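Local coordinates for protein UDP-glucose 4-epimerase (Campylobacter jejuni subsp. jejuni serotype O:2, PDB 7K3P) that interconverts UDP-glucose and UDP-galactose as an NAD-dependent 4-epimerase, and probably acts on the corresponding N-acetylated sugars as well, at residues D249-S252 and S253-A257; Y327-L330 and E331-C334. The protein carries 2 engineered substitutions. All blocks are in the same frame, centred on the assembly; numbering follows the deposited sequence.

Both interactions are local, each joining residues about one turn apart, and neither closes a long loop. Following the chain from the N terminus, interaction 1 comes first, near the start of helix 248-261, where residues 249-252 meet 253-257. Interaction 2 follows after the strands and helices of residues 268-320, where the loop residues 327-329 lead into helix 330-343. The two are in series, neither nested nor crossed, and their centres lie about 16 Å apart. They nevertheless touch: OD2 of D250 probably accepts a hydrogen bond from N of Y327 (3.0 Å), and CE2 of Y327 packs on CB of D249. The start of helix 248-261 is thereby joined to the loop preceding the C-terminal helix.

Interaction 1: D249-S252 and S253-A257; sequences DDIS and SAHLA
The imidazole of H255 meets the end of I251, one helical turn earlier, with its edge, CE1 lying 3.6 Å from CD1 of I251. CG1 of the isoleucine stands anti to the backbone N (chi1 178°), and the turn at chi2 (57°) brings CD1 to the ring edge, the two side chains crossing at a slant. ND1 of the same ring gives a nearly straight hydrogen bond to the carbonyl O of I251 (2.9 Å, 169° at the hydrogen). That oxygen lies in the ring plane, whereas the donor stands above the carbonyl plane. N of H255 reaches the same O only weakly (3.4 Å) and bonds better to O of S252 (3.0 Å). At its other nitrogen, NE2, the imidazole bonds S136 OG, so both ring nitrogens are engaged and the ring's rotation fixed.

Earlier in the turn, N of S253 bonds O of D249 (3.0 Å) and N of A254 bonds O of D250 (3.2 Å). OG of S253 stands 3.1 Å from that D250 oxygen and is hydrogen-bonded to W323 NE1. The alpha-helical turn thus tightens at H255, backbone N shifting to the i-3 carbonyl while ND1 takes the i-4 one, near the NAD pocket of a Rossmann-fold epimerase.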
ATOM      1  N   ASP A 249      15.092  23.363  -9.930  1.00 31.17           N
ATOM      2  CA  ASP A 249      16.459  23.260  -9.414  1.00 31.11           C
ATOM      3  C   ASP A 249      16.502  23.326  -7.886  1.00 27.97           C
ATOM      4  O   ASP A 249      17.466  22.869  -7.268  1.00 25.80           O
ATOM      5  CB  ASP A 249      17.386  24.315 -10.059  1.00 33.14           C
ATOM      6  CG  ASP A 249      17.786  23.952 -11.491  1.00 37.62           C
ATOM      7  OD1 ASP A 249      18.167  22.782 -11.730  1.00 33.71           O
ATOM      8  OD2 ASP A 249      17.697  24.830 -12.381  1.00 36.91           O
ATOM      9  N   ASP A 250      15.447  23.882  -7.288  1.00 29.27           N
ATOM     10  CA  ASP A 250      15.327  23.969  -5.828  1.00 29.10           C
ATOM     11  C   ASP A 250      14.799  22.679  -5.208  1.00 24.56           C
ATOM     12  O   ASP A 250      15.204  22.282  -4.102  1.00 25.24           O
ATOM     13  CB  ASP A 250      14.411  25.139  -5.435  1.00 28.39           C
ATOM     14  CG  ASP A 250      15.090  26.495  -5.594  1.00 32.08           C
ATOM     15  OD1 ASP A 250      16.332  26.546  -5.484  1.00 31.03           O
ATOM     16  OD2 ASP A 250      14.383  27.505  -5.826  1.00 26.87           O
ATOM     17  N   ILE A 251      13.854  22.035  -5.886  1.00 27.24           N
ATOM     18  CA  ILE A 251      13.448  20.708  -5.411  1.00 26.81           C
ATOM     19  C   ILE A 251      14.623  19.754  -5.672  1.00 22.53           C
ATOM     20  O   ILE A 251      14.903  18.867  -4.870  1.00 22.23           O
ATOM     21  CB  ILE A 251      12.126  20.217  -6.063  1.00 24.33           C
ATOM     22  CG1 ILE A 251      11.767  18.811  -5.574  1.00 25.59           C
ATOM     23  CG2 ILE A 251      12.205  20.271  -7.582  1.00 22.82           C
ATOM     24  CD1 ILE A 251      11.654  18.722  -4.066  1.00 23.16           C
ATOM     25  N   SER A 252      15.327  19.968  -6.781  1.00 25.27           N
ATOM     26  CA  SER A 252      16.500  19.141  -7.070  1.00 25.97           C
ATOM     27  C   SER A 252      17.526  19.252  -5.945  1.00 26.17           C
ATOM     28  O   SER A 252      17.974  18.239  -5.422  1.00 25.99           O
ATOM     29  CB  SER A 252      17.121  19.495  -8.421  1.00 24.94           C
ATOM     30  OG  SER A 252      16.329  18.992  -9.479  1.00 27.67           O
ATOM     31  N   SER A 253      17.869  20.478  -5.540  1.00 24.10           N
ATOM     32  CA  SER A 253      18.902  20.648  -4.519  1.00 26.08           C
ATOM     33  C   SER A 253      18.471  20.058  -3.176  1.00 23.52           C
ATOM     34  O   SER A 253      19.297  19.572  -2.395  1.00 25.73           O
ATOM     35  CB  SER A 253      19.315  22.133  -4.386  1.00 31.64           C
ATOM     36  OG  SER A 253      18.257  22.915  -3.848  1.00 26.98           O
ATOM     37  N   ALA A 254      17.170  20.064  -2.902  1.00 24.40           N
ATOM     38  CA  ALA A 254      16.686  19.505  -1.629  1.00 23.97           C
ATOM     39  C   ALA A 254      16.916  18.004  -1.538  1.00 22.83           C
ATOM     40  O   ALA A 254      16.991  17.436  -0.446  1.00 23.70           O
ATOM     41  CB  ALA A 254      15.200  19.828  -1.415  1.00 25.38           C
ATOM     42  N   HIS A 255      17.000  17.342  -2.686  1.00 27.11           N
ATOM     43  CA  HIS A 255      17.270  15.908  -2.672  1.00 24.67           C
ATOM     44  C   HIS A 255      18.738  15.664  -2.275  1.00 26.20           C
ATOM     45  O   HIS A 255      19.042  14.748  -1.505  1.00 24.21           O
ATOM     46  CB  HIS A 255      16.905  15.291  -4.024  1.00 24.50           C
ATOM     47  CG  HIS A 255      15.433  15.048  -4.191  1.00 29.05           C
ATOM     48  ND1 HIS A 255      14.528  16.064  -4.429  1.00 24.53           N
ATOM     49  CD2 HIS A 255      14.707  13.904  -4.130  1.00 29.29           C
ATOM     50  CE1 HIS A 255      13.313  15.551  -4.530  1.00 28.49           C
ATOM     51  NE2 HIS A 255      13.391  14.245  -4.354  1.00 27.26           N
ATOM     52  N   LEU A 256      19.635  16.514  -2.776  1.00 25.76           N
ATOM     53  CA  LEU A 256      21.033  16.472  -2.350  1.00 24.65           C
ATOM     54  C   LEU A 256      21.103  16.753  -0.858  1.00 29.69           C
ATOM     55  O   LEU A 256      21.750  16.017  -0.107  1.00 26.52           O
ATOM     56  CB  LEU A 256      21.879  17.480  -3.143  1.00 30.61           C
ATOM     57  CG  LEU A 256      22.409  17.012  -4.499  1.00 32.04           C
ATOM     58  CD1 LEU A 256      21.296  16.935  -5.557  1.00 30.29           C
ATOM     59  CD2 LEU A 256      23.557  17.916  -4.979  1.00 33.61           C
ATOM     60  N   ALA A 257      20.398  17.795  -0.412  1.00 28.34           N
ATOM     61  CA  ALA A 257      20.408  18.118   1.012  1.00 29.28           C
ATOM     62  C   ALA A 257      19.893  16.962   1.863  1.00 27.96           C
ATOM     63  O   ALA A 257      20.392  16.743   2.965  1.00 29.32           O
ATOM     64  CB  ALA A 257      19.628  19.414   1.298  1.00 27.54           C
TER

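Interaction 2: Y327-L330 and E331-C334; sequences YDDL and ELIC
The chain leaves an inverse gamma turn centred on D328 and winds directly into helix 330-343, whose first turn is closed by hydrogen bonds from N of I333 to O of D329 (2.9 Å) and from N of C334 to O of L330 (2.8 Å). D329 occupies the N-cap. Its CG is anti to the backbone N (chi1 175°), which brings OD1 back over the start of the helix to accept from N of L332 (3.0 Å, 167° at the hydrogen). The amide meets that oxygen from above the carboxylate plane, and N of E331 is also 3.0 Å from it. This is a side-chain N-cap, in which an aspartate receives an amide that has no preceding helical carbonyl to bond; its negative charge at the helix start should interact favourably with the helix dipole.

L332 lies across the capping group at a slant, its CG 3.4 Å from CG of D329, so aliphatic carbon shields one side of the carboxylate. Beyond it, CD1 of the leucine meets the ring edge of Y327 at CD1 (3.9 Å), the two side chains crossing at about a right angle. I333 turns inward beneath the loop. Its CD1 approaches O of Y327 (3.4 Å), and the side chain also touches H247, Y274 and F278, so the first turn of the helix packs against strand 278-279 and the neighbouring loops. Further round, CD2 of L330 rests on SG of C334 (3.8 Å), and both side chains contact A286 of helix 280-291. E331 extends away from the cap to form a salt bridge with K289 on that same helix.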
ATOM      1  N   TYR A 327      16.054  29.966  -6.052  1.00 31.69           N
ATOM      2  CA  TYR A 327      15.179  30.460  -7.114  1.00 32.19           C
ATOM      3  C   TYR A 327      13.753  30.765  -6.637  1.00 31.88           C
ATOM      4  O   TYR A 327      12.800  30.668  -7.418  1.00 32.27           O
ATOM      5  CB  TYR A 327      15.176  29.529  -8.337  1.00 34.60           C
ATOM      6  CG  TYR A 327      16.548  29.290  -8.937  1.00 37.33           C
ATOM      7  CD1 TYR A 327      17.268  30.329  -9.513  1.00 40.92           C
ATOM      8  CD2 TYR A 327      17.118  28.020  -8.932  1.00 36.98           C
ATOM      9  CE1 TYR A 327      18.532  30.109 -10.060  1.00 45.20           C
ATOM     10  CE2 TYR A 327      18.372  27.786  -9.472  1.00 40.27           C
ATOM     11  CZ  TYR A 327      19.075  28.836 -10.035  1.00 46.84           C
ATOM     12  OH  TYR A 327      20.322  28.617 -10.572  1.00 53.17           O
ATOM     13  N   ASP A 328      13.621  31.148  -5.365  1.00 29.70           N
ATOM     14  CA  ASP A 328      12.358  31.669  -4.849  1.00 26.96           C
ATOM     15  C   ASP A 328      12.151  33.044  -5.472  1.00 29.93           C
ATOM     16  O   ASP A 328      12.384  34.076  -4.838  1.00 28.03           O
ATOM     17  CB  ASP A 328      12.365  31.775  -3.311  1.00 27.55           C
ATOM     18  CG  ASP A 328      10.977  32.138  -2.737  1.00 28.59           C
ATOM     19  OD1 ASP A 328      10.048  32.392  -3.540  1.00 28.38           O
ATOM     20  OD2 ASP A 328      10.820  32.183  -1.493  1.00 26.37           O
ATOM     21  N   ASP A 329      11.727  33.047  -6.729  1.00 28.24           N
ATOM     22  CA  ASP A 329      11.589  34.269  -7.503  1.00 35.94           C
ATOM     23  C   ASP A 329      10.536  33.974  -8.560  1.00 33.51           C
ATOM     24  O   ASP A 329      10.791  33.190  -9.472  1.00 34.08           O
ATOM     25  CB  ASP A 329      12.945  34.615  -8.143  1.00 32.98           C
ATOM     26  CG  ASP A 329      12.881  35.813  -9.072  1.00 35.78           C
ATOM     27  OD1 ASP A 329      11.989  35.875  -9.945  1.00 36.75           O
ATOM     28  OD2 ASP A 329      13.748  36.700  -8.940  1.00 44.75           O
ATOM     29  N   LEU A 330       9.357  34.588  -8.432  1.00 34.65           N
ATOM     30  CA  LEU A 330       8.212  34.203  -9.261  1.00 32.37           C
ATOM     31  C   LEU A 330       8.481  34.385 -10.744  1.00 33.57           C
ATOM     32  O   LEU A 330       8.006  33.598 -11.568  1.00 32.74           O
ATOM     33  CB  LEU A 330       6.941  34.981  -8.877  1.00 33.90           C
ATOM     34  CG  LEU A 330       5.629  34.190  -8.699  1.00 36.59           C
ATOM     35  CD1 LEU A 330       4.414  35.000  -9.103  1.00 32.42           C
ATOM     36  CD2 LEU A 330       5.630  32.813  -9.388  1.00 29.64           C
ATOM     37  N   GLU A 331       9.233  35.420 -11.100  1.00 36.02           N
ATOM     38  CA  GLU A 331       9.525  35.647 -12.518  1.00 36.60           C
ATOM     39  C   GLU A 331      10.399  34.530 -13.093  1.00 34.71           C
ATOM     40  O   GLU A 331      10.152  34.042 -14.202  1.00 35.69           O
ATOM     41  CB  GLU A 331      10.128  37.043 -12.759  1.00 41.29           C
ATOM     42  CG  GLU A 331       9.077  38.174 -12.675  1.00 42.94           C
ATOM     43  CD  GLU A 331       9.658  39.573 -12.910  1.00 46.38           C
ATOM     44  OE1 GLU A 331      10.745  39.688 -13.515  1.00 42.28           O
ATOM     45  OE2 GLU A 331       9.013  40.558 -12.485  1.00 46.95           O
ATOM     46  N   LEU A 332      11.398  34.110 -12.322  1.00 34.02           N
ATOM     47  CA  LEU A 332      12.267  32.997 -12.711  1.00 35.10           C
ATOM     48  C   LEU A 332      11.477  31.701 -12.827  1.00 33.91           C
ATOM     49  O   LEU A 332      11.664  30.913 -13.760  1.00 32.64           O
ATOM     50  CB  LEU A 332      13.374  32.802 -11.673  1.00 35.86           C
ATOM     51  CG  LEU A 332      14.350  33.961 -11.516  1.00 41.19           C
ATOM     52  CD1 LEU A 332      15.485  33.586 -10.558  1.00 42.77           C
ATOM     53  CD2 LEU A 332      14.888  34.359 -12.881  1.00 38.56           C
ATOM     54  N   ILE A 333      10.603  31.476 -11.853  1.00 33.52           N
ATOM     55  CA  ILE A 333       9.786  30.269 -11.839  1.00 32.25           C
ATOM     56  C   ILE A 333       8.853  30.248 -13.045  1.00 32.55           C
ATOM     57  O   ILE A 333       8.776  29.243 -13.760  1.00 33.86           O
ATOM     58  CB  ILE A 333       9.022  30.133 -10.516  1.00 34.57           C
ATOM     59  CG1 ILE A 333      10.017  29.923  -9.375  1.00 29.02           C
ATOM     60  CG2 ILE A 333       8.034  28.974 -10.580  1.00 33.44           C
ATOM     61  CD1 ILE A 333       9.446  30.203  -8.004  1.00 29.79           C
ATOM     62  N   CYS A 334       8.172  31.361 -13.303  1.00 33.85           N
ATOM     63  CA  CYS A 334       7.291  31.426 -14.471  1.00 32.36           C
ATOM     64  C   CYS A 334       8.059  31.316 -15.787  1.00 34.31           C
ATOM     65  O   CYS A 334       7.611  30.638 -16.716  1.00 35.69           O
ATOM     66  CB  CYS A 334       6.417  32.681 -14.437  1.00 38.34           C
ATOM     67  SG  CYS A 334       5.159  32.614 -13.128  1.00 35.91           S
TER